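Local coordinates for type III secretion system effector HopBA1 (Pseudomonas syringae pv. aptata, PDB 5T09), which acts as a virulence factor recognized by the Arabidopsis disease resistance protein RBA1, promoting RBA1 self-association and thereby plant cell death, at residues 128-131 with 136-139. Numbering follows the deposited sequence.
Sequences CSAH and YVSG
A130 and V137 meet in a small, mainly apolar van der Waals contact where the last turn of helix 117-132 packs on the start of strand 136-141, the outermost parallel strand on this side of the central sheet. One methyl of the valine does the work: CG2 of V137 lies 3.9 Å from CB of A130. The same methyl sits 3.9 Å from the backbone N of H131 and 4.2 Å from that residue's CB, so it rests against the helix backbone as well as the alanine side chain. V137 turns CG2 to this place by holding it anti to its carbonyl carbon and beside its own N, while CG1 stands anti to the N (chi1 -172°).

The histidine contributes its root more than its ring. With CG anti to the backbone N (chi1 180°), the imidazole runs away from the valine methyls, and the side chain also touches L97 of helix 90-99. F93 and L97 of that helix contact V137 too, and A130 reaches L80 of the adjacent strand 77-82, so the contact is buried among apolar neighbours.

No hydrogen bond joins the two segments. Strand 136-141 is instead tied into the sheet by backbone bonds from Y136 and S138 to strand 77-82. The chain turns back within a few residues, leaving the CA atoms of H131 and Y136 6.0 Å apart. This is the helix-to-strand half of a beta-alpha-beta crossover, in which the chain leaves strand 77-82, passes through three helices and returns as the neighbouring parallel strand of the EreA/ChaN-like alpha-beta fold.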
loop_
_atom_site.group_PDB
_atom_site.type_symbol
_atom_site.label_atom_id
_atom_site.label_comp_id
_atom_site.label_asym_id
_atom_site.label_seq_id
_atom_site.Cartn_x
_atom_site.Cartn_y
_atom_site.Cartn_z
ATOM N N CYS A 128 -8.824 -5.568 -8.337
ATOM C CA CYS A 128 -9.643 -6.670 -8.829
ATOM C C CYS A 128 -8.918 -8.002 -8.692
ATOM O O CYS A 128 -9.507 -8.992 -8.246
ATOM C CB CYS A 128 -10.036 -6.415 -10.283
ATOM S SG CYS A 128 -11.256 -5.096 -10.491
ATOM N N SER A 129 -7.632 -8.046 -9.057
ATOM C CA SER A 129 -6.882 -9.298 -8.980
ATOM C C SER A 129 -6.777 -9.786 -7.542
ATOM O O SER A 129 -6.810 -10.993 -7.285
ATOM C CB SER A 129 -5.489 -9.118 -9.585
ATOM O OG SER A 129 -5.572 -8.587 -10.898
ATOM N N ALA A 130 -6.646 -8.861 -6.590
ATOM C CA ALA A 130 -6.658 -9.248 -5.184
ATOM C C ALA A 130 -8.028 -9.777 -4.785
ATOM O O ALA A 130 -8.138 -10.830 -4.144
ATOM C CB ALA A 130 -6.266 -8.056 -4.308
ATOM N N HIS A 131 -9.088 -9.062 -5.167
ATOM C CA HIS A 131 -10.440 -9.488 -4.827
ATOM C C HIS A 131 -10.721 -10.898 -5.333
ATOM O O HIS A 131 -11.126 -11.777 -4.562
ATOM C CB HIS A 131 -11.455 -8.500 -5.403
ATOM C CG HIS A 131 -12.877 -8.859 -5.106
ATOM N ND1 HIS A 131 -13.429 -8.731 -3.849
ATOM C CD2 HIS A 131 -13.859 -9.343 -5.902
ATOM C CE1 HIS A 131 -14.691 -9.122 -3.885
ATOM N NE2 HIS A 131 -14.977 -9.497 -5.118
ATOM N N TYR A 136 -9.890 -9.840 0.800
ATOM C CA TYR A 136 -10.823 -8.753 1.081
ATOM C C TYR A 136 -10.125 -7.410 0.892
ATOM O O TYR A 136 -9.129 -7.119 1.564
ATOM C CB TYR A 136 -11.361 -8.902 2.504
ATOM C CG TYR A 136 -12.230 -7.764 2.993
ATOM C CD1 TYR A 136 -13.116 -7.115 2.142
ATOM C CD2 TYR A 136 -12.178 -7.353 4.321
ATOM C CE1 TYR A 136 -13.913 -6.076 2.598
ATOM C CE2 TYR A 136 -12.973 -6.322 4.785
ATOM C CZ TYR A 136 -13.838 -5.687 3.920
ATOM O OH TYR A 136 -14.626 -4.660 4.382
ATOM N N VAL A 137 -10.638 -6.597 -0.031
ATOM C CA VAL A 137 -10.076 -5.286 -0.339
ATOM C C VAL A 137 -10.969 -4.228 0.294
ATOM O O VAL A 137 -12.174 -4.184 0.026
ATOM C CB VAL A 137 -9.965 -5.058 -1.856
ATOM C CG1 VAL A 137 -9.211 -3.769 -2.145
ATOM C CG2 VAL A 137 -9.295 -6.242 -2.546
ATOM N N SER A 138 -10.382 -3.359 1.114
ATOM C CA SER A 138 -11.143 -2.311 1.778
ATOM C C SER A 138 -10.361 -1.008 1.723
ATOM O O SER A 138 -9.174 -0.978 1.386
ATOM C CB SER A 138 -11.459 -2.682 3.233
ATOM O OG SER A 138 -10.281 -2.649 4.022
ATOM N N GLY A 139 -11.046 0.078 2.068
ATOM C CA GLY A 139 -10.464 1.408 2.041
ATOM C C GLY A 139 -10.056 1.883 3.422
ATOM O O GLY A 139 -10.665 1.519 4.428
#